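Local atomic coordinates of GTPase HflX (Sulfolobus solfataricus P2, PDB entry 2QTF), a protein that hydrolyses GTP, associates with the 50S ribosomal subunit and may act in protein synthesis or ribosome biogenesis. Residues D85-L90 and P242-A247; V185-S190 and Q279-I284; D259-V264 and I288-K293; L273-L278 and L313-K318. All coordinates share one frame; numbering follows the deposited sequence.

Contact 1 stands apart: it brings the N-terminal part of the chain, through helix 86-97, against the G-domain segment 242-247, and it is largely buried and apolar. The other three lie within the G domain. Contacts 2 and 4 both use helix 271-288, and contact 3 uses strand 260-266, which precedes that helix. Contact 2, only partly buried, sets the nucleotide-binding loop against the helix through a tyrosine ring edge; its polar chemistry lies to either end, a sulfate at the loop and cadmium on the helix. Contact 3 meets the strand with the turn beyond the helix's C-terminal end; contact 4 packs an earlier part of the helix on helix 309-323. Both are mainly buried hydrocarbon, with the lysine amine of contact 3 reaching a carbonyl.

Contact 1: D85-L90 and P242-A247; sequences DKILLL and PQIVDA
Ile87 and Ile244 are where the two backbones come nearest, their CA atoms 7.4 Å apart, each near the beginning of a helix. Asp85 is the N-cap of helix 86-97, its OD1 taking the Leu88 N-H in a straight bond of 3.1 Å, and Ile244 holds the N-cap position of helix 245-253. Ile244 and Ile87 carry most of the packing, and Ile244 reaches both Ile87 and Leu90. With chi1 at 63° its CG1 lies between the backbone N and the carbonyl carbon, and the CG1 branch runs out so that CD1 lands on the CB and CD1 of Leu90, the two side chains crossing at about a right angle. The CB contact, at 3.3 Å, is tighter than usual. The other branch, CG2, meets CG2 of Ile87 at 3.9 Å. At the outer end the bent side chain of Gln243 lays its amide across CD1 of Ile87. Leu91 and Phe94, further along helix 86-97, also touch Ile244, and Lys86 NZ bonds Gly239 O nearby. Between the two segments themselves the chemistry is hydrocarbon against hydrocarbon, edged by one exposed amide, so this join rests on fit and exclusion of water more than on directed bonds.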
loop_
_atom_site.group_PDB
_atom_site.type_symbol
_atom_site.label_atom_id
_atom_site.label_comp_id
_atom_site.label_asym_id
_atom_site.label_seq_id
_atom_site.Cartn_x
_atom_site.Cartn_y
_atom_site.Cartn_z
ATOM N N ASP A 85 9.275 -12.038 -2.903
ATOM C CA ASP A 85 8.032 -12.798 -2.945
ATOM C C ASP A 85 6.912 -11.906 -2.335
ATOM O O ASP A 85 7.087 -10.680 -2.130
ATOM C CB ASP A 85 8.182 -14.183 -2.262
ATOM C CG ASP A 85 8.217 -14.119 -0.732
ATOM O OD1 ASP A 85 8.413 -12.987 -0.187
ATOM O OD2 ASP A 85 8.106 -15.205 -0.101
ATOM N N LYS A 86 5.761 -12.507 -2.018
ATOM C CA LYS A 86 4.634 -11.650 -1.626
ATOM C C LYS A 86 4.878 -10.958 -0.275
ATOM O O LYS A 86 4.501 -9.792 -0.112
ATOM C CB LYS A 86 3.356 -12.493 -1.412
ATOM C CG LYS A 86 2.179 -11.609 -0.937
ATOM C CD LYS A 86 0.907 -12.535 -0.897
ATOM C CE LYS A 86 -0.258 -11.790 -0.249
ATOM N NZ LYS A 86 -1.315 -12.738 0.432
ATOM N N ILE A 87 5.531 -11.660 0.619
ATOM C CA ILE A 87 5.918 -11.102 1.932
ATOM C C ILE A 87 6.920 -9.959 1.777
ATOM O O ILE A 87 6.711 -8.930 2.331
ATOM C CB ILE A 87 6.378 -12.192 2.933
ATOM C CG1 ILE A 87 5.148 -13.094 3.203
ATOM C CG2 ILE A 87 7.067 -11.611 4.165
ATOM C CD1 ILE A 87 5.120 -13.728 4.421
ATOM N N LEU A 88 8.012 -10.195 1.091
ATOM C CA LEU A 88 9.034 -9.161 0.926
ATOM C C LEU A 88 8.477 -7.973 0.107
ATOM O O LEU A 88 8.851 -6.821 0.373
ATOM C CB LEU A 88 10.282 -9.778 0.257
ATOM C CG LEU A 88 11.124 -10.762 1.127
ATOM C CD1 LEU A 88 12.418 -11.137 0.325
ATOM C CD2 LEU A 88 11.428 -10.164 2.489
ATOM N N LEU A 89 7.576 -8.211 -0.833
ATOM C CA LEU A 89 6.968 -7.114 -1.580
ATOM C C LEU A 89 6.167 -6.217 -0.643
ATOM O O LEU A 89 6.196 -4.965 -0.718
ATOM C CB LEU A 89 6.073 -7.650 -2.764
ATOM C CG LEU A 89 5.160 -6.590 -3.481
ATOM C CD1 LEU A 89 6.013 -5.651 -4.276
ATOM C CD2 LEU A 89 4.006 -7.159 -4.421
ATOM N N LEU A 90 5.322 -6.823 0.184
ATOM C CA LEU A 90 4.466 -5.947 1.053
ATOM C C LEU A 90 5.371 -5.260 2.067
ATOM O O LEU A 90 5.081 -4.106 2.430
ATOM C CB LEU A 90 3.405 -6.783 1.851
ATOM C CG LEU A 90 2.385 -7.448 0.932
ATOM C CD1 LEU A 90 1.422 -8.508 1.605
ATOM C CD2 LEU A 90 1.600 -6.458 0.163
ATOM N N PRO A 242 0.082 -13.217 8.037
ATOM C CA PRO A 242 0.171 -13.028 9.494
ATOM C C PRO A 242 1.499 -12.558 9.977
ATOM O O PRO A 242 1.562 -11.875 10.945
ATOM C CB PRO A 242 -0.094 -14.479 10.062
ATOM C CG PRO A 242 0.146 -15.375 8.930
ATOM C CD PRO A 242 -0.270 -14.603 7.656
ATOM N N GLN A 243 2.592 -12.984 9.347
ATOM C CA GLN A 243 3.991 -12.607 9.730
ATOM C C GLN A 243 4.189 -11.086 9.721
ATOM O O GLN A 243 5.127 -10.605 10.404
ATOM C CB GLN A 243 5.071 -13.049 8.624
ATOM C CG GLN A 243 5.298 -14.495 8.374
ATOM C CD GLN A 243 4.358 -15.120 7.331
ATOM O OE1 GLN A 243 3.112 -14.848 7.263
ATOM N NE2 GLN A 243 4.932 -16.022 6.543
ATOM N N ILE A 244 3.427 -10.375 8.878
ATOM C CA ILE A 244 3.711 -8.917 8.693
ATOM C C ILE A 244 2.583 -8.030 9.198
ATOM O O ILE A 244 2.533 -6.864 8.915
ATOM C CB ILE A 244 4.135 -8.540 7.211
ATOM C CG1 ILE A 244 3.017 -8.823 6.204
ATOM C CG2 ILE A 244 5.364 -9.413 6.862
ATOM C CD1 ILE A 244 3.348 -8.423 4.738
ATOM N N VAL A 245 1.652 -8.637 9.945
ATOM C CA VAL A 245 0.469 -7.860 10.393
ATOM C C VAL A 245 0.921 -6.813 11.331
ATOM O O VAL A 245 0.418 -5.708 11.234
ATOM C CB VAL A 245 -0.572 -8.803 11.067
ATOM C CG1 VAL A 245 -1.527 -7.987 12.015
ATOM C CG2 VAL A 245 -1.363 -9.492 10.029
ATOM N N ASP A 246 1.889 -7.041 12.226
ATOM C CA ASP A 246 2.265 -5.922 13.058
ATOM C C ASP A 246 2.997 -4.791 12.316
ATOM O O ASP A 246 2.789 -3.621 12.639
ATOM C CB ASP A 246 3.259 -6.236 14.167
ATOM C CG ASP A 246 2.624 -7.084 15.333
ATOM O OD1 ASP A 246 1.396 -7.177 15.463
ATOM O OD2 ASP A 246 3.437 -7.625 16.054
ATOM N N ALA A 247 3.923 -5.154 11.417
ATOM C CA ALA A 247 4.525 -4.100 10.628
ATOM C C ALA A 247 3.452 -3.297 9.886
ATOM O O ALA A 247 3.609 -2.065 9.730
ATOM C CB ALA A 247 5.528 -4.688 9.649
#

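Contact 2: V185-S190 and Q279-I284; sequences VGYTNS and QSSFEI. With CD (cadmium ion), chain D; SO4 (sulfate ion), chain F; ACT (acetate ion), chain H.
Tyr187 O, the carbonyl of the residue that reaches helix 271-288, is gripped by three groups. Ser190 OG donates to it at 2.7 Å, in the carbonyl plane, Ser190 N adds a weak bond that closes a type II turn, and Lys192 NZ makes another weak one. With its backbone held this way, the Tyr187 ring extends across to the helix and turns its edge to two serines: CE1 lies 3.8 Å from Ser281 OG, while OH rests 3.4 Å from Ser280 CB. Ile284 CD1 comes obliquely to the same OH. Neither serine makes a hydrogen bond to Tyr187; Ser280 OG is bonded to Glu276 O and Ser281 OG to Thr277 O, inside their own helix. Phe236 packs edge-to-face with the tyrosine. Cut back to an alanine, this position would probably lose its hold on Ser280, Ser281 and Ile284 and leave a gap between loop and helix. On the solvent side of the helix Glu283 OE1 binds a cadmium ion at 2.2 Å, together with two waters. Back in the loop, Asn189 N points at sulfate O4, 2.8 Å away with an N-H...O angle of 161°, and Ser190 N reaches O3 weakly. Gly191 N, Lys192 NZ and Thr193 OG1 also bond the anion. Gly186 has backbone angles that call for glycine. Backbone amides and a lysine wrapped round a tetrahedral anion after strand 181-185 are the signature of the P-loop (Walker A), and the sulfate is consistent with a stand-in for a GTP phosphate.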
loop_
_atom_site.group_PDB
_atom_site.type_symbol
_atom_site.label_atom_id
_atom_site.label_comp_id
_atom_site.label_asym_id
_atom_site.label_seq_id
_atom_site.Cartn_x
_atom_site.Cartn_y
_atom_site.Cartn_z
ATOM N N VAL A 185 -6.002 7.800 2.500
ATOM C CA VAL A 185 -6.147 6.394 2.880
ATOM C C VAL A 185 -7.194 5.704 2.021
ATOM O O VAL A 185 -7.949 6.350 1.255
ATOM C CB VAL A 185 -6.556 6.253 4.368
ATOM C CG1 VAL A 185 -5.427 6.845 5.215
ATOM C CG2 VAL A 185 -7.917 7.040 4.620
ATOM N N GLY A 186 -7.205 4.378 2.111
ATOM C CA GLY A 186 -8.149 3.597 1.321
ATOM C C GLY A 186 -7.554 2.265 0.892
ATOM O O GLY A 186 -6.318 2.107 0.882
ATOM N N TYR A 187 -8.397 1.368 0.365
ATOM C CA TYR A 187 -7.861 0.106 -0.105
ATOM C C TYR A 187 -6.965 0.213 -1.317
ATOM O O TYR A 187 -7.118 1.092 -2.150
ATOM C CB TYR A 187 -9.021 -0.812 -0.507
ATOM C CG TYR A 187 -9.411 -1.594 0.718
ATOM C CD1 TYR A 187 -10.429 -1.115 1.579
ATOM C CD2 TYR A 187 -8.695 -2.773 1.048
ATOM C CE1 TYR A 187 -10.799 -1.843 2.770
ATOM C CE2 TYR A 187 -8.992 -3.462 2.274
ATOM C CZ TYR A 187 -10.065 -3.030 3.041
ATOM O OH TYR A 187 -10.340 -3.740 4.137
ATOM N N THR A 188 -6.093 -0.777 -1.465
ATOM C CA THR A 188 -5.365 -0.976 -2.660
ATOM C C THR A 188 -6.292 -0.910 -3.883
ATOM O O THR A 188 -7.406 -1.441 -3.895
ATOM C CB THR A 188 -4.723 -2.418 -2.594
ATOM O OG1 THR A 188 -3.930 -2.433 -1.430
ATOM C CG2 THR A 188 -3.880 -2.711 -3.784
ATOM N N ASN A 189 -5.793 -0.254 -4.912
ATOM C CA ASN A 189 -6.479 -0.161 -6.179
ATOM C C ASN A 189 -7.764 0.698 -6.120
ATOM O O ASN A 189 -8.665 0.584 -6.953
ATOM C CB ASN A 189 -6.792 -1.572 -6.684
ATOM C CG ASN A 189 -6.749 -1.651 -8.112
ATOM O OD1 ASN A 189 -6.084 -0.845 -8.775
ATOM N ND2 ASN A 189 -7.493 -2.604 -8.661
ATOM N N SER A 190 -7.825 1.578 -5.134
ATOM C CA SER A 190 -9.021 2.498 -5.090
ATOM C C SER A 190 -8.676 3.806 -5.884
ATOM O O SER A 190 -9.538 4.653 -6.160
ATOM C CB SER A 190 -9.345 2.774 -3.641
ATOM O OG SER A 190 -8.201 3.420 -3.029
ATOM N N GLN A 279 -17.600 -0.341 5.442
ATOM C CA GLN A 279 -17.565 -0.836 6.818
ATOM C C GLN A 279 -16.163 -1.279 7.234
ATOM O O GLN A 279 -15.761 -0.942 8.324
ATOM C CB GLN A 279 -18.618 -1.982 7.060
ATOM C CG GLN A 279 -20.060 -1.487 7.099
ATOM C CD GLN A 279 -21.015 -2.616 6.842
ATOM O OE1 GLN A 279 -20.619 -3.651 6.246
ATOM N NE2 GLN A 279 -22.309 -2.417 7.249
ATOM N N SER A 280 -15.410 -1.979 6.402
ATOM C CA SER A 280 -13.998 -2.307 6.848
ATOM C C SER A 280 -13.121 -1.100 6.947
ATOM O O SER A 280 -12.250 -1.073 7.787
ATOM C CB SER A 280 -13.190 -3.256 5.876
ATOM O OG SER A 280 -14.072 -4.295 5.452
ATOM N N SER A 281 -13.223 -0.163 5.978
ATOM C CA SER A 281 -12.330 1.068 6.022
ATOM C C SER A 281 -12.477 1.734 7.363
ATOM O O SER A 281 -11.475 2.083 8.042
ATOM C CB SER A 281 -12.689 2.055 4.891
ATOM O OG SER A 281 -12.462 1.440 3.644
ATOM N N PHE A 282 -13.731 1.960 7.773
ATOM C CA PHE A 282 -13.945 2.646 9.078
ATOM C C PHE A 282 -13.634 1.814 10.299
ATOM O O PHE A 282 -13.154 2.335 11.318
ATOM C CB PHE A 282 -15.416 3.223 9.142
ATOM C CG PHE A 282 -15.619 4.470 8.255
ATOM C CD1 PHE A 282 -14.933 5.655 8.570
ATOM C CD2 PHE A 282 -16.375 4.405 7.102
ATOM C CE1 PHE A 282 -15.043 6.816 7.759
ATOM C CE2 PHE A 282 -16.490 5.557 6.277
ATOM C CZ PHE A 282 -15.855 6.773 6.635
ATOM N N GLU A 283 -13.894 0.501 10.193
ATOM C CA GLU A 283 -13.505 -0.404 11.284
ATOM C C GLU A 283 -12.008 -0.325 11.522
ATOM O O GLU A 283 -11.604 -0.124 12.629
ATOM C CB GLU A 283 -13.902 -1.837 10.920
ATOM C CG GLU A 283 -13.445 -2.911 11.933
ATOM C CD GLU A 283 -13.856 -4.268 11.361
ATOM O OE1 GLU A 283 -13.075 -4.960 10.660
ATOM O OE2 GLU A 283 -15.026 -4.592 11.547
ATOM N N ILE A 284 -11.185 -0.443 10.466
ATOM C CA ILE A 284 -9.722 -0.310 10.582
ATOM C C ILE A 284 -9.337 1.034 11.169
ATOM O O ILE A 284 -8.526 1.080 12.068
ATOM C CB ILE A 284 -9.038 -0.521 9.196
ATOM C CG1 ILE A 284 -9.269 -1.944 8.689
ATOM C CG2 ILE A 284 -7.560 -0.263 9.311
ATOM C CD1 ILE A 284 -9.012 -2.062 7.149
HETATM CD CD CD D . -13.493 -6.749 9.511
HETATM S S SO4 F . -3.987 2.636 -5.231
HETATM O O1 SO4 F . -2.909 3.606 -5.196
HETATM O O2 SO4 F . -4.800 2.758 -6.425
HETATM O O3 SO4 F . -5.074 2.884 -4.294
HETATM O O4 SO4 F . -3.467 1.251 -5.139
HETATM C C ACT H . -1.231 0.438 -1.134
HETATM O O ACT H . -0.683 1.392 -0.419
HETATM O OXT ACT H . -2.509 0.226 -1.116
HETATM C CH3 ACT H . -0.308 -0.462 -1.966
HETATM O O HOH W 1 -12.382 -5.909 7.500
HETATM O O HOH W 2 -13.938 -8.836 7.949
#

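Contact 3: D259-V264 and I288-K293; sequences DALILV and IGVSGK
Leu261 and Val290 meet end on, CD1 of the leucine 4.1 Å from CG1 of the valine. The valine branch that touches is the one anti to its backbone N (chi1 176°). Beside this pair the side chain of Lys293 runs along the beginning of the strand, its CB and CG each 4.0 Å from Asp259 O and its CB 4.5 Å from Ala260 CA. Extended as far as CE, it then bends at chi4 and delivers NZ to the carbonyl of Ser258. Asp259 OD1 stays 5.5 Å from Lys293 NZ, too far for a salt bridge, while its OD2 accepts from Ser181 N of the neighbouring strand. Further out, Leu285 of helix 271-288 packs on both Leu261 and Val290, and Leu261 pairs through its backbone with Pro294 and Leu296 as strand 295-300 takes its place in the sheet. Gly289 ends the helix in a Schellman motif, its positive phi turning the chain so that Val290 faces the strand. Strand 260-266, helix 271-288 and strand 295-300 thus form a beta-alpha-beta crossover, and this contact lies at its returning loop. The chemistry divides in two: branched aliphatic tips meet in the interior, whereas the lysine uses its methylenes for packing and its charged end on the Ser258 carbonyl rather than in a salt bridge with Asp259.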
loop_
_atom_site.group_PDB
_atom_site.type_symbol
_atom_site.label_atom_id
_atom_site.label_comp_id
_atom_site.label_asym_id
_atom_site.label_seq_id
_atom_site.Cartn_x
_atom_site.Cartn_y
_atom_site.Cartn_z
ATOM N N ASP A 259 -3.791 15.857 10.150
ATOM C CA ASP A 259 -4.886 16.666 10.730
ATOM C C ASP A 259 -6.226 16.234 10.217
ATOM O O ASP A 259 -7.292 16.353 10.871
ATOM C CB ASP A 259 -4.618 18.153 10.319
ATOM C CG ASP A 259 -3.409 18.639 10.962
ATOM O OD1 ASP A 259 -3.273 18.390 12.153
ATOM O OD2 ASP A 259 -2.516 19.160 10.326
ATOM N N ALA A 260 -6.232 15.706 8.995
ATOM C CA ALA A 260 -7.482 15.164 8.385
ATOM C C ALA A 260 -7.132 14.063 7.389
ATOM O O ALA A 260 -5.968 13.922 7.084
ATOM C CB ALA A 260 -8.257 16.325 7.589
ATOM N N LEU A 261 -8.137 13.369 6.844
ATOM C CA LEU A 261 -7.847 12.282 5.877
ATOM C C LEU A 261 -8.800 12.410 4.730
ATOM O O LEU A 261 -9.988 12.891 4.880
ATOM C CB LEU A 261 -8.144 10.903 6.533
ATOM C CG LEU A 261 -7.328 10.495 7.757
ATOM C CD1 LEU A 261 -7.866 9.146 8.369
ATOM C CD2 LEU A 261 -5.830 10.507 7.526
ATOM N N ILE A 262 -8.328 11.929 3.609
ATOM C CA ILE A 262 -9.189 11.713 2.450
ATOM C C ILE A 262 -9.281 10.212 2.323
ATOM O O ILE A 262 -8.257 9.582 2.138
ATOM C CB ILE A 262 -8.553 12.281 1.150
ATOM C CG1 ILE A 262 -8.443 13.860 1.274
ATOM C CG2 ILE A 262 -9.272 11.718 -0.147
ATOM C CD1 ILE A 262 -7.564 14.573 0.111
ATOM N N LEU A 263 -10.524 9.672 2.364
ATOM C CA LEU A 263 -10.781 8.254 2.171
ATOM C C LEU A 263 -11.285 7.996 0.803
ATOM O O LEU A 263 -12.328 8.512 0.358
ATOM C CB LEU A 263 -11.827 7.711 3.163
ATOM C CG LEU A 263 -12.276 6.261 2.987
ATOM C CD1 LEU A 263 -11.136 5.266 3.343
ATOM C CD2 LEU A 263 -13.494 6.010 4.022
ATOM N N VAL A 264 -10.523 7.192 0.115
ATOM C CA VAL A 264 -10.761 6.948 -1.302
ATOM C C VAL A 264 -11.507 5.630 -1.451
ATOM O O VAL A 264 -11.104 4.609 -0.840
ATOM C CB VAL A 264 -9.451 6.929 -2.170
ATOM C CG1 VAL A 264 -9.745 6.921 -3.645
ATOM C CG2 VAL A 264 -8.484 8.135 -1.887
ATOM N N ILE A 288 -7.225 1.476 14.706
ATOM C CA ILE A 288 -5.842 2.013 14.808
ATOM C C ILE A 288 -5.854 3.351 15.630
ATOM O O ILE A 288 -4.811 3.914 15.934
ATOM C CB ILE A 288 -5.175 2.261 13.434
ATOM C CG1 ILE A 288 -5.961 3.311 12.635
ATOM C CG2 ILE A 288 -5.002 0.970 12.655
ATOM C CD1 ILE A 288 -5.298 3.725 11.330
ATOM N N GLY A 289 -7.018 3.875 15.960
ATOM C CA GLY A 289 -7.021 4.959 16.943
ATOM C C GLY A 289 -7.237 6.310 16.226
ATOM O O GLY A 289 -7.009 7.381 16.843
ATOM N N VAL A 290 -7.698 6.266 14.962
ATOM C CA VAL A 290 -8.270 7.503 14.310
ATOM C C VAL A 290 -9.618 7.951 14.937
ATOM O O VAL A 290 -10.659 7.270 14.821
ATOM C CB VAL A 290 -8.423 7.386 12.766
ATOM C CG1 VAL A 290 -9.140 8.697 12.192
ATOM C CG2 VAL A 290 -7.004 7.136 12.157
ATOM N N SER A 291 -9.585 9.133 15.513
ATOM C CA SER A 291 -10.712 9.639 16.286
ATOM C C SER A 291 -10.846 11.165 16.081
ATOM O O SER A 291 -9.834 11.882 16.202
ATOM C CB SER A 291 -10.420 9.320 17.785
ATOM O OG SER A 291 -11.469 9.851 18.589
ATOM N N GLY A 292 -12.054 11.669 15.813
ATOM C CA GLY A 292 -12.191 13.139 15.789
ATOM C C GLY A 292 -11.477 13.882 14.632
ATOM O O GLY A 292 -11.373 15.146 14.667
ATOM N N LYS A 293 -10.924 13.142 13.641
ATOM C CA LYS A 293 -10.246 13.797 12.463
ATOM C C LYS A 293 -11.307 14.008 11.394
ATOM O O LYS A 293 -12.003 13.046 11.046
ATOM C CB LYS A 293 -9.142 12.919 11.876
ATOM C CG LYS A 293 -7.978 12.881 12.790
ATOM C CD LYS A 293 -6.724 12.233 12.204
ATOM C CE LYS A 293 -5.622 12.182 13.310
ATOM N NZ LYS A 293 -5.177 13.531 13.811
#

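Contact 4: L273-L278 and L313-K318; sequences LLIETL and LDLVEK
Two successive helices of the G domain's alpha-beta fold pack here side by side, running the same way. The axes of segments 273-278 and 313-318 approach to 10.6 Å at a crossing angle of -27°, and Ile275 and Val316 have the closest CA atoms. Val316 is the residue most engaged: it touches both Leu274 and Leu278, which stand one helical turn apart. Its CG2 branch touches Leu274 CG at 3.9 Å, and its other branch, CG1, is 4.0 Å from Leu278 CD1. That same leucine methyl also lies 3.9 Å from Val316 CA, so it reaches right down to the backbone of the opposing helix. With chi1 at 173°, Val316 sends CG1 anti to its backbone N, against Leu278 alone, and swings CG2 to the N side, where it lies between the two leucines and also nears Leu278 CD1. Nearer the solvent, Leu315 CD1 meets Ile275 CG1 at 4.2 Å, the two side chains crossing at about a right angle. All of this is aliphatic. On another side of helix 271-288, Leu273 O takes two donors from opposite faces of its plane, Thr277 N and, also at 2.8 Å, Thr277 OG1; this keeps the threonine hydroxyl turned back on its own helix, while the residue packs on Tyr187 and Phe269. Outward from the pair, Leu319 and Ser320 extend the contact with Leu278 by a further turn, Leu274 and Leu278 rest on Ile265 of strand 260-266, and Val316 leans on Val330 of strand 327-332, the outermost strand on that side of the sheet.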
loop_
_atom_site.group_PDB
_atom_site.type_symbol
_atom_site.label_atom_id
_atom_site.label_comp_id
_atom_site.label_asym_id
_atom_site.label_seq_id
_atom_site.Cartn_x
_atom_site.Cartn_y
_atom_site.Cartn_z
ATOM N N LEU A 273 -20.606 -4.726 -2.072
ATOM C CA LEU A 273 -19.163 -4.603 -1.907
ATOM C C LEU A 273 -18.791 -3.169 -1.428
ATOM O O LEU A 273 -17.866 -2.978 -0.653
ATOM C CB LEU A 273 -18.428 -4.985 -3.194
ATOM C CG LEU A 273 -16.886 -5.080 -3.168
ATOM C CD1 LEU A 273 -16.305 -5.937 -2.013
ATOM C CD2 LEU A 273 -16.326 -5.558 -4.462
ATOM N N LEU A 274 -19.496 -2.169 -1.912
ATOM C CA LEU A 274 -19.227 -0.794 -1.502
ATOM C C LEU A 274 -19.524 -0.729 -0.027
ATOM O O LEU A 274 -18.793 -0.144 0.805
ATOM C CB LEU A 274 -20.189 0.107 -2.319
ATOM C CG LEU A 274 -19.941 1.525 -2.691
ATOM C CD1 LEU A 274 -18.421 1.837 -2.938
ATOM C CD2 LEU A 274 -20.881 1.909 -3.861
ATOM N N ILE A 275 -20.609 -1.387 0.370
ATOM C CA ILE A 275 -20.967 -1.303 1.801
ATOM C C ILE A 275 -19.882 -1.951 2.681
ATOM O O ILE A 275 -19.485 -1.426 3.709
ATOM C CB ILE A 275 -22.337 -2.018 2.073
ATOM C CG1 ILE A 275 -23.503 -1.170 1.533
ATOM C CG2 ILE A 275 -22.530 -2.270 3.583
ATOM C CD1 ILE A 275 -24.763 -1.995 1.380
ATOM N N GLU A 276 -19.491 -3.129 2.280
ATOM C CA GLU A 276 -18.441 -3.913 2.973
ATOM C C GLU A 276 -17.146 -3.115 2.989
ATOM O O GLU A 276 -16.445 -3.078 3.987
ATOM C CB GLU A 276 -18.153 -5.225 2.205
ATOM C CG GLU A 276 -19.336 -6.265 2.184
ATOM C CD GLU A 276 -18.936 -7.551 1.345
ATOM O OE1 GLU A 276 -17.680 -7.776 1.251
ATOM O OE2 GLU A 276 -19.842 -8.318 0.774
ATOM N N THR A 277 -16.772 -2.536 1.856
ATOM C CA THR A 277 -15.477 -1.756 1.826
ATOM C C THR A 277 -15.488 -0.574 2.823
ATOM O O THR A 277 -14.532 -0.296 3.567
ATOM C CB THR A 277 -15.183 -1.316 0.377
ATOM O OG1 THR A 277 -15.167 -2.509 -0.396
ATOM C CG2 THR A 277 -13.770 -0.735 0.241
ATOM N N LEU A 278 -16.603 0.133 2.847
ATOM C CA LEU A 278 -16.795 1.208 3.829
ATOM C C LEU A 278 -16.843 0.718 5.191
ATOM O O LEU A 278 -16.247 1.277 6.075
ATOM C CB LEU A 278 -18.097 2.018 3.532
ATOM C CG LEU A 278 -18.125 3.068 2.414
ATOM C CD1 LEU A 278 -19.547 3.524 2.325
ATOM C CD2 LEU A 278 -17.287 4.322 2.802
ATOM N N LEU A 313 -23.543 7.520 -4.513
ATOM C CA LEU A 313 -23.083 8.657 -3.689
ATOM C C LEU A 313 -23.980 8.778 -2.486
ATOM O O LEU A 313 -23.547 9.025 -1.383
ATOM C CB LEU A 313 -23.082 9.951 -4.556
ATOM C CG LEU A 313 -22.533 11.199 -3.900
ATOM C CD1 LEU A 313 -21.018 11.054 -3.728
ATOM C CD2 LEU A 313 -22.842 12.430 -4.856
ATOM N N ASP A 314 -25.288 8.635 -2.663
ATOM C CA ASP A 314 -26.125 8.815 -1.512
ATOM C C ASP A 314 -25.966 7.663 -0.462
ATOM O O ASP A 314 -25.912 7.918 0.727
ATOM C CB ASP A 314 -27.585 8.916 -1.938
ATOM C CG ASP A 314 -28.488 9.251 -0.756
ATOM O OD1 ASP A 314 -29.456 8.472 -0.525
ATOM O OD2 ASP A 314 -28.180 10.247 -0.018
ATOM N N LEU A 315 -25.902 6.428 -0.931
ATOM C CA LEU A 315 -25.484 5.265 -0.089
ATOM C C LEU A 315 -24.195 5.504 0.714
ATOM O O LEU A 315 -24.146 5.398 1.935
ATOM C CB LEU A 315 -25.261 4.067 -1.007
ATOM C CG LEU A 315 -24.742 2.786 -0.331
ATOM C CD1 LEU A 315 -25.586 2.407 0.851
ATOM C CD2 LEU A 315 -24.702 1.631 -1.362
ATOM N N VAL A 316 -23.133 5.877 -0.006
ATOM C CA VAL A 316 -21.833 6.181 0.660
ATOM C C VAL A 316 -21.933 7.280 1.672
ATOM O O VAL A 316 -21.378 7.201 2.788
ATOM C CB VAL A 316 -20.722 6.438 -0.435
ATOM C CG1 VAL A 316 -19.413 6.926 0.167
ATOM C CG2 VAL A 316 -20.529 5.174 -1.299
ATOM N N GLU A 317 -22.628 8.352 1.318
ATOM C CA GLU A 317 -22.712 9.427 2.257
ATOM C C GLU A 317 -23.505 9.018 3.497
ATOM O O GLU A 317 -23.076 9.286 4.598
ATOM C CB GLU A 317 -23.390 10.672 1.615
ATOM C CG GLU A 317 -23.396 11.741 2.649
ATOM C CD GLU A 317 -23.919 13.077 2.144
ATOM O OE1 GLU A 317 -23.262 13.637 1.237
ATOM O OE2 GLU A 317 -24.964 13.561 2.685
ATOM N N LYS A 318 -24.676 8.393 3.315
ATOM C CA LYS A 318 -25.477 7.942 4.514
ATOM C C LYS A 318 -24.675 6.964 5.359
ATOM O O LYS A 318 -24.569 7.112 6.590
ATOM C CB LYS A 318 -26.773 7.291 4.016
ATOM C CG LYS A 318 -27.764 8.386 3.424
ATOM C CD LYS A 318 -29.012 7.773 2.639
ATOM C CE LYS A 318 -30.260 8.662 2.899
ATOM N NZ LYS A 318 -31.475 7.745 3.022
#